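Local coordinates for protein MlnE (PDB 5D2E) that reduces beta-keto groups with NADPH as the N-terminal B-type ketoreductase portion of a macrolactin assembly-line polyketide synthase, at the NADP nicotinamide-adenine-dinucleotide phosphate site. Numbering follows the deposited sequence.

The NADP nicotinamide-adenine-dinucleotide phosphate site. Residues 280, 283-285, 305-307, 332-335, 360-363, 383-384, 406-408, 421, 449-450, 452. With NAP (NADP nicotinamide-adenine-dinucleotide phosphate), chain B.
Arg306 clasps the adenosine end of NADP in the cofactor pocket of this short-chain dehydrogenase-type ketoreductase. Its chain lies across one adenine face, with CG over the six-membered ring and, after the bend at chi3 (-56°), Arg306 NE 3.6 Å from the five-membered ring centroid of NAP. Ala361 CB presses on the opposite face. Side-on, Arg306 NE donates within its guanidinium plane to NAP O3X of the 2'-phosphate at 2.9 Å, forming a salt bridge, while NH2 reaches O1X at a tilt; the backbone N also grips O3X. Ser307 doubles up on NAP O2X through N and OG, the latter at 2.7 Å. This phosphate grip probably favours NADP over NAD. At the adenine edge, N6A donates to Asp333 OD1 from above the carboxylate plane, and Ser335 N and OG hold the same oxygen; Ile334 N binds NAP N1A at 3.1 Å. On the nicotinamide ribose, Lys384 NZ, turned by a bent chi4 (-68°), donates to the 3'-hydroxyl NAP O3D at 2.7 Å, which donates to Ser360 O. The catalytic Tyr421, its ring anti to the backbone N (chi1 -176°), points its hydroxyl at the 2'-hydroxyl O2D. Trp452 N lies 2.9 Å from NAP O7N of the carboxamide, and its indole is capped by Leu285 CD2. The Rossmann glycine loop before helix 284-296 cradles the diphosphate, to which Gly284 N and Leu285 N donate; the cofactor runs along the C-terminal ends of strands 275-279, 356-359 and 402-408.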
ATOM      1  N   GLY A 280      14.765   8.963   4.966  1.00 26.51           N
ATOM      2  CA  GLY A 280      15.418   7.790   5.579  1.00 27.02           C
ATOM      3  C   GLY A 280      16.832   7.582   5.040  1.00 27.01           C
ATOM      4  O   GLY A 280      17.339   6.450   5.004  1.00 26.85           O
ATOM      5  N   GLY A 283      19.402   5.641   6.985  1.00 34.84           N
ATOM      6  CA  GLY A 283      19.027   4.240   7.235  1.00 36.00           C
ATOM      7  C   GLY A 283      19.723   3.315   6.231  1.00 34.77           C
ATOM      8  O   GLY A 283      20.502   3.732   5.436  1.00 38.76           O
ATOM      9  N   GLY A 284      19.463   2.036   6.320  1.00 34.80           N
ATOM     10  CA  GLY A 284      20.148   1.034   5.543  1.00 36.42           C
ATOM     11  C   GLY A 284      20.033   1.218   4.038  1.00 35.46           C
ATOM     12  O   GLY A 284      21.042   1.471   3.361  1.00 31.80           O
ATOM     13  N   LEU A 285      18.826   1.119   3.502  1.00 32.93           N
ATOM     14  CA  LEU A 285      18.664   1.264   2.046  1.00 31.77           C
ATOM     15  C   LEU A 285      18.923   2.672   1.612  1.00 31.54           C
ATOM     16  O   LEU A 285      19.541   2.930   0.567  1.00 31.28           O
ATOM     17  CB  LEU A 285      17.256   0.850   1.615  1.00 35.37           C
ATOM     18  CG  LEU A 285      16.944  -0.630   1.746  1.00 40.35           C
ATOM     19  CD1 LEU A 285      15.707  -0.989   0.924  1.00 40.95           C
ATOM     20  CD2 LEU A 285      18.153  -1.466   1.313  1.00 41.88           C
ATOM     21  N   GLY A 305      16.238  12.225   8.095  1.00 33.32           N
ATOM     22  CA  GLY A 305      15.603  11.296   9.068  1.00 30.45           C
ATOM     23  C   GLY A 305      15.147  12.156  10.242  1.00 30.35           C
ATOM     24  O   GLY A 305      15.416  13.359  10.306  1.00 29.96           O
ATOM     25  N   ARG A 306      14.418  11.566  11.174  1.00 30.42           N
ATOM     26  CA  ARG A 306      13.904  12.328  12.311  1.00 30.72           C
ATOM     27  C   ARG A 306      14.999  12.639  13.336  1.00 33.46           C
ATOM     28  O   ARG A 306      14.974  13.704  13.933  1.00 33.57           O
ATOM     29  CB  ARG A 306      12.818  11.518  13.011  1.00 34.83           C
ATOM     30  CG  ARG A 306      11.487  11.589  12.239  1.00 38.29           C
ATOM     31  CD  ARG A 306      10.544  10.602  12.831  1.00 40.71           C
ATOM     32  NE  ARG A 306      11.174   9.288  12.794  1.00 36.22           N
ATOM     33  CZ  ARG A 306      10.702   8.235  13.444  1.00 40.79           C
ATOM     34  NH1 ARG A 306       9.557   8.358  14.115  1.00 43.81           N
ATOM     35  NH2 ARG A 306      11.331   7.056  13.365  1.00 37.66           N
ATOM     36  N   SER A 307      15.933  11.703  13.494  1.00 29.18           N
ATOM     37  CA  SER A 307      16.953  11.791  14.542  1.00 33.37           C
ATOM     38  C   SER A 307      17.897  12.980  14.362  1.00 31.37           C
ATOM     39  O   SER A 307      18.267  13.344  13.234  1.00 31.16           O
ATOM     40  CB  SER A 307      17.813  10.558  14.555  1.00 31.69           C
ATOM     41  OG  SER A 307      17.021   9.445  14.810  1.00 37.09           O
ATOM     42  N   ALA A 332      14.253  15.915   9.992  1.00 37.21           N
ATOM     43  CA  ALA A 332      12.874  16.315   9.744  1.00 34.34           C
ATOM     44  C   ALA A 332      11.988  15.097   9.892  1.00 33.12           C
ATOM     45  O   ALA A 332      12.407  13.962   9.601  1.00 35.18           O
ATOM     46  CB  ALA A 332      12.697  16.932   8.374  1.00 34.39           C
ATOM     47  N   ASP A 333      10.789  15.325  10.388  1.00 30.42           N
ATOM     48  CA  ASP A 333       9.793  14.272  10.465  1.00 31.55           C
ATOM     49  C   ASP A 333       8.882  14.499   9.236  1.00 30.98           C
ATOM     50  O   ASP A 333       8.039  15.372   9.225  1.00 32.29           O
ATOM     51  CB  ASP A 333       9.036  14.335  11.773  1.00 33.99           C
ATOM     52  CG  ASP A 333       7.995  13.281  11.882  1.00 38.63           C
ATOM     53  OD1 ASP A 333       7.657  12.692  10.824  1.00 31.94           O
ATOM     54  OD2 ASP A 333       7.472  13.080  13.005  1.00 37.56           O
ATOM     55  N   ILE A 334       9.120  13.761   8.170  1.00 31.98           N
ATOM     56  CA  ILE A 334       8.418  14.073   6.936  1.00 30.12           C
ATOM     57  C   ILE A 334       6.938  13.693   6.941  1.00 30.23           C
ATOM     58  O   ILE A 334       6.255  14.038   6.003  1.00 28.95           O
ATOM     59  CB  ILE A 334       9.123  13.587   5.657  1.00 32.79           C
ATOM     60  CG1 ILE A 334       9.570  12.175   5.693  1.00 34.79           C
ATOM     61  CG2 ILE A 334      10.398  14.393   5.365  1.00 35.14           C
ATOM     62  CD1 ILE A 334       8.485  11.196   5.825  1.00 34.52           C
ATOM     63  N   SER A 335       6.440  13.047   7.995  1.00 29.02           N
ATOM     64  CA  SER A 335       4.986  12.863   8.217  1.00 28.06           C
ATOM     65  C   SER A 335       4.277  14.125   8.673  1.00 27.19           C
ATOM     66  O   SER A 335       3.043  14.154   8.816  1.00 28.63           O
ATOM     67  CB  SER A 335       4.764  11.758   9.249  1.00 28.94           C
ATOM     68  OG  SER A 335       4.978  12.244  10.566  1.00 32.63           O
ATOM     69  N   SER A 360      12.576   6.666   1.296  1.00 28.54           N
ATOM     70  CA  SER A 360      12.968   5.403   1.945  1.00 29.68           C
ATOM     71  C   SER A 360      12.576   5.415   3.417  1.00 30.36           C
ATOM     72  O   SER A 360      12.757   4.405   4.103  1.00 31.40           O
ATOM     73  CB  SER A 360      14.505   5.195   1.853  1.00 30.01           C
ATOM     74  OG  SER A 360      14.842   3.883   2.141  1.00 34.30           O
ATOM     75  N   ALA A 361      12.071   6.535   3.919  1.00 27.49           N
ATOM     76  CA  ALA A 361      11.647   6.629   5.294  1.00 27.35           C
ATOM     77  C   ALA A 361      10.576   5.596   5.598  1.00 28.61           C
ATOM     78  O   ALA A 361       9.647   5.338   4.796  1.00 26.83           O
ATOM     79  CB  ALA A 361      11.092   8.020   5.582  1.00 27.68           C
ATOM     80  N   GLY A 362      10.714   4.971   6.739  1.00 27.62           N
ATOM     81  CA  GLY A 362       9.782   3.947   7.166  1.00 28.39           C
ATOM     82  C   GLY A 362      10.148   3.323   8.488  1.00 32.71           C
ATOM     83  O   GLY A 362      11.245   3.546   9.026  1.00 29.23           O
ATOM     84  N   LEU A 363       9.158   2.659   9.072  1.00 33.37           N
ATOM     85  CA  LEU A 363       9.416   1.833  10.231  1.00 39.71           C
ATOM     86  C   LEU A 363       8.530   0.635  10.270  1.00 36.39           C
ATOM     87  O   LEU A 363       7.506   0.581   9.610  1.00 31.76           O
ATOM     88  CB  LEU A 363       9.271   2.599  11.505  1.00 45.32           C
ATOM     89  CG  LEU A 363       8.022   3.335  11.773  1.00 42.46           C
ATOM     90  CD1 LEU A 363       7.564   3.026  13.197  1.00 47.21           C
ATOM     91  CD2 LEU A 363       8.320   4.818  11.690  1.00 48.88           C
ATOM     92  N   PRO A 383       4.980   7.683   7.933  1.00 27.89           N
ATOM     93  CA  PRO A 383       5.885   8.160   6.888  1.00 27.87           C
ATOM     94  C   PRO A 383       5.516   7.819   5.448  1.00 30.25           C
ATOM     95  O   PRO A 383       5.929   8.521   4.502  1.00 29.23           O
ATOM     96  CB  PRO A 383       7.210   7.489   7.230  1.00 28.00           C
ATOM     97  CG  PRO A 383       6.843   6.293   8.074  1.00 28.57           C
ATOM     98  CD  PRO A 383       5.613   6.683   8.806  1.00 28.42           C
ATOM     99  N   LYS A 384       4.811   6.708   5.287  1.00 28.35           N
ATOM    100  CA  LYS A 384       4.492   6.136   3.984  1.00 27.14           C
ATOM    101  C   LYS A 384       3.102   6.591   3.473  1.00 26.06           C
ATOM    102  O   LYS A 384       2.843   6.600   2.295  1.00 24.93           O
ATOM    103  CB  LYS A 384       4.574   4.612   4.076  1.00 27.15           C
ATOM    104  CG  LYS A 384       6.003   4.089   4.088  1.00 25.80           C
ATOM    105  CD  LYS A 384       6.096   2.665   4.401  1.00 27.94           C
ATOM    106  CE  LYS A 384       7.548   2.172   4.442  1.00 30.31           C
ATOM    107  NZ  LYS A 384       8.178   2.192   3.117  1.00 28.60           N
ATOM    108  N   PHE A 406      10.032   3.617  -1.964  1.00 25.78           N
ATOM    109  CA  PHE A 406      10.559   2.272  -1.540  1.00 25.71           C
ATOM    110  C   PHE A 406       9.464   1.546  -0.791  1.00 25.50           C
ATOM    111  O   PHE A 406       9.259   1.727   0.431  1.00 27.96           O
ATOM    112  CB  PHE A 406      11.832   2.444  -0.689  1.00 27.47           C
ATOM    113  CG  PHE A 406      13.100   2.756  -1.501  1.00 28.73           C
ATOM    114  CD1 PHE A 406      13.069   3.039  -2.878  1.00 31.18           C
ATOM    115  CD2 PHE A 406      14.329   2.752  -0.901  1.00 33.40           C
ATOM    116  CE1 PHE A 406      14.207   3.268  -3.623  1.00 34.70           C
ATOM    117  CE2 PHE A 406      15.489   2.997  -1.656  1.00 34.62           C
ATOM    118  CZ  PHE A 406      15.434   3.241  -3.006  1.00 34.26           C
ATOM    119  N   SER A 407       8.697   0.780  -1.558  1.00 26.92           N
ATOM    120  CA  SER A 407       7.587   0.050  -1.030  1.00 27.31           C
ATOM    121  C   SER A 407       8.082  -1.365  -0.661  1.00 28.62           C
ATOM    122  O   SER A 407       9.288  -1.617  -0.584  1.00 29.78           O
ATOM    123  CB  SER A 407       6.456   0.071  -2.072  1.00 27.58           C
ATOM    124  OG  SER A 407       5.270  -0.476  -1.523  1.00 28.42           O
ATOM    125  N   SER A 408       7.162  -2.280  -0.411  1.00 28.20           N
ATOM    126  CA  SER A 408       7.477  -3.567   0.091  1.00 28.65           C
ATOM    127  C   SER A 408       6.615  -4.572  -0.591  1.00 28.85           C
ATOM    128  O   SER A 408       5.436  -4.340  -0.885  1.00 26.84           O
ATOM    129  CB  SER A 408       7.238  -3.591   1.627  1.00 28.95           C
ATOM    130  OG  SER A 408       7.270  -4.916   2.119  1.00 29.19           O
ATOM    131  N   TYR A 421       1.770  -2.143   8.074  1.00 28.21           N
ATOM    132  CA  TYR A 421       2.954  -1.944   7.197  1.00 29.36           C
ATOM    133  C   TYR A 421       2.598  -2.256   5.745  1.00 26.94           C
ATOM    134  O   TYR A 421       2.961  -1.500   4.826  1.00 26.65           O
ATOM    135  CB  TYR A 421       4.116  -2.824   7.684  1.00 28.02           C
ATOM    136  CG  TYR A 421       5.425  -2.678   6.954  1.00 29.57           C
ATOM    137  CD1 TYR A 421       6.248  -1.561   7.142  1.00 29.67           C
ATOM    138  CD2 TYR A 421       5.889  -3.700   6.138  1.00 30.81           C
ATOM    139  CE1 TYR A 421       7.463  -1.431   6.474  1.00 31.56           C
ATOM    140  CE2 TYR A 421       7.117  -3.587   5.483  1.00 31.93           C
ATOM    141  CZ  TYR A 421       7.879  -2.465   5.660  1.00 33.71           C
ATOM    142  OH  TYR A 421       9.067  -2.410   5.000  1.00 40.00           O
ATOM    143  N   TRP A 449       9.954  -3.793  -2.853  1.00 28.05           N
ATOM    144  CA  TRP A 449      11.164  -4.540  -2.472  1.00 30.40           C
ATOM    145  C   TRP A 449      10.894  -5.759  -1.570  1.00 30.48           C
ATOM    146  O   TRP A 449      10.075  -5.691  -0.672  1.00 29.24           O
ATOM    147  CB  TRP A 449      12.062  -3.640  -1.674  1.00 31.14           C
ATOM    148  CG  TRP A 449      12.662  -2.499  -2.379  1.00 28.15           C
ATOM    149  CD1 TRP A 449      12.511  -1.169  -2.036  1.00 30.84           C
ATOM    150  CD2 TRP A 449      13.539  -2.514  -3.507  1.00 26.56           C
ATOM    151  NE1 TRP A 449      13.224  -0.404  -2.870  1.00 29.69           N
ATOM    152  CE2 TRP A 449      13.877  -1.187  -3.782  1.00 28.61           C
ATOM    153  CE3 TRP A 449      14.100  -3.525  -4.300  1.00 28.57           C
ATOM    154  CZ2 TRP A 449      14.785  -0.824  -4.814  1.00 31.73           C
ATOM    155  CZ3 TRP A 449      15.053  -3.167  -5.307  1.00 29.42           C
ATOM    156  CH2 TRP A 449      15.322  -1.818  -5.595  1.00 30.86           C
ATOM    157  N   PRO A 450      11.583  -6.872  -1.824  1.00 30.40           N
ATOM    158  CA  PRO A 450      11.623  -7.958  -0.889  1.00 32.42           C
ATOM    159  C   PRO A 450      12.679  -7.661   0.198  1.00 34.17           C
ATOM    160  O   PRO A 450      13.247  -6.549   0.245  1.00 31.11           O
ATOM    161  CB  PRO A 450      12.031  -9.112  -1.775  1.00 30.07           C
ATOM    162  CG  PRO A 450      13.083  -8.467  -2.616  1.00 32.16           C
ATOM    163  CD  PRO A 450      12.640  -7.026  -2.820  1.00 31.49           C
ATOM    164  N   TRP A 452      16.115  -7.515   1.880  1.00 31.92           N
ATOM    165  CA  TRP A 452      17.474  -7.345   1.410  1.00 36.56           C
ATOM    166  C   TRP A 452      18.467  -7.920   2.459  1.00 36.39           C
ATOM    167  O   TRP A 452      18.179  -7.943   3.640  1.00 38.51           O
ATOM    168  CB  TRP A 452      17.854  -5.918   1.314  1.00 37.08           C
ATOM    169  CG  TRP A 452      17.227  -5.105   0.268  1.00 36.41           C
ATOM    170  CD1 TRP A 452      15.906  -4.833   0.148  1.00 36.75           C
ATOM    171  CD2 TRP A 452      17.898  -4.376  -0.754  1.00 36.74           C
ATOM    172  NE1 TRP A 452      15.703  -3.997  -0.923  1.00 36.89           N
ATOM    173  CE2 TRP A 452      16.910  -3.665  -1.476  1.00 34.01           C
ATOM    174  CE3 TRP A 452      19.243  -4.223  -1.128  1.00 38.97           C
ATOM    175  CZ2 TRP A 452      17.221  -2.833  -2.548  1.00 32.26           C
ATOM    176  CZ3 TRP A 452      19.556  -3.387  -2.186  1.00 36.95           C
ATOM    177  CH2 TRP A 452      18.550  -2.700  -2.894  1.00 37.05           C
TER
HETATM  178  PA  NAP B 601      15.879   1.650   8.157  1.00 37.79           P
HETATM  179  O1A NAP B 601      17.417   1.445   8.164  1.00 39.96           O
HETATM  180  O2A NAP B 601      15.054   1.732   9.429  1.00 38.21           O
HETATM  181  O5B NAP B 601      15.720   3.077   7.430  1.00 34.52           O
HETATM  182  C5B NAP B 601      14.454   3.723   7.442  1.00 34.33           C
HETATM  183  C4B NAP B 601      14.776   5.133   7.871  1.00 32.59           C
HETATM  184  O4B NAP B 601      13.536   5.872   7.906  1.00 31.32           O
HETATM  185  C3B NAP B 601      15.381   5.262   9.296  1.00 37.75           C
HETATM  186  O3B NAP B 601      16.739   5.709   9.227  1.00 36.49           O
HETATM  187  C2B NAP B 601      14.520   6.338   9.979  1.00 34.25           C
HETATM  188  O2B NAP B 601      15.314   7.256  10.677  1.00 33.34           O
HETATM  189  C1B NAP B 601      13.745   6.952   8.789  1.00 32.37           C
HETATM  190  N9A NAP B 601      12.429   7.473   9.132  1.00 33.48           N
HETATM  191  C8A NAP B 601      11.378   6.803   9.745  1.00 32.99           C
HETATM  192  N7A NAP B 601      10.309   7.647   9.957  1.00 31.38           N
HETATM  193  C5A NAP B 601      10.645   8.832   9.409  1.00 31.69           C
HETATM  194  C6A NAP B 601      10.015  10.127   9.281  1.00 31.87           C
HETATM  195  N6A NAP B 601       8.732  10.259   9.755  1.00 36.22           N
HETATM  196  N1A NAP B 601      10.756  11.180   8.712  1.00 29.97           N
HETATM  197  C2A NAP B 601      12.008  10.972   8.264  1.00 33.64           C
HETATM  198  N3A NAP B 601      12.660   9.780   8.355  1.00 35.38           N
HETATM  199  C4A NAP B 601      12.055   8.721   8.902  1.00 32.23           C
HETATM  200  O3  NAP B 601      15.161   0.559   7.181  1.00 39.12           O
HETATM  201  PN  NAP B 601      15.706   0.027   5.748  1.00 41.92           P
HETATM  202  O1N NAP B 601      15.969  -1.466   5.824  1.00 44.91           O
HETATM  203  O2N NAP B 601      16.663   1.083   5.258  1.00 40.25           O
HETATM  204  O5D NAP B 601      14.449   0.148   4.737  1.00 47.23           O
HETATM  205  C5D NAP B 601      14.248   1.461   4.138  1.00 47.29           C
HETATM  206  C4D NAP B 601      12.950   1.526   3.322  1.00 45.78           C
HETATM  207  O4D NAP B 601      12.841   0.453   2.398  1.00 42.29           O
HETATM  208  C3D NAP B 601      11.749   1.404   4.269  1.00 46.67           C
HETATM  209  O3D NAP B 601      10.771   2.356   3.891  1.00 40.74           O
HETATM  210  C2D NAP B 601      11.269  -0.027   4.112  1.00 49.10           C
HETATM  211  O2D NAP B 601       9.853  -0.175   4.417  1.00 49.66           O
HETATM  212  C1D NAP B 601      11.679  -0.390   2.655  1.00 46.46           C
HETATM  213  N1N NAP B 601      11.921  -1.851   2.546  1.00 48.81           N
HETATM  214  C2N NAP B 601      13.057  -2.433   3.079  1.00 47.89           C
HETATM  215  C3N NAP B 601      13.337  -3.811   3.017  1.00 47.03           C
HETATM  216  C7N NAP B 601      14.633  -4.429   3.612  1.00 50.30           C
HETATM  217  O7N NAP B 601      14.809  -5.651   3.595  1.00 41.04           O
HETATM  218  N7N NAP B 601      15.619  -3.691   4.141  1.00 47.65           N
HETATM  219  C4N NAP B 601      12.377  -4.627   2.402  1.00 41.10           C
HETATM  220  C5N NAP B 601      11.206  -4.044   1.900  1.00 45.13           C
HETATM  221  C6N NAP B 601      11.002  -2.652   1.959  1.00 47.13           C
HETATM  222  P2B NAP B 601      14.784   8.159  11.945  1.00 36.08           P
HETATM  223  O1X NAP B 601      14.284   7.228  13.041  1.00 36.16           O
HETATM  224  O2X NAP B 601      16.015   9.031  12.349  1.00 36.27           O
HETATM  225  O3X NAP B 601      13.653   8.986  11.400  1.00 39.49           O
HETATM  226  O   HOH W   1      16.494   3.741   4.482  1.00 29.54           O
HETATM  227  O   HOH W   2      12.965   2.983  10.902  1.00 41.68           O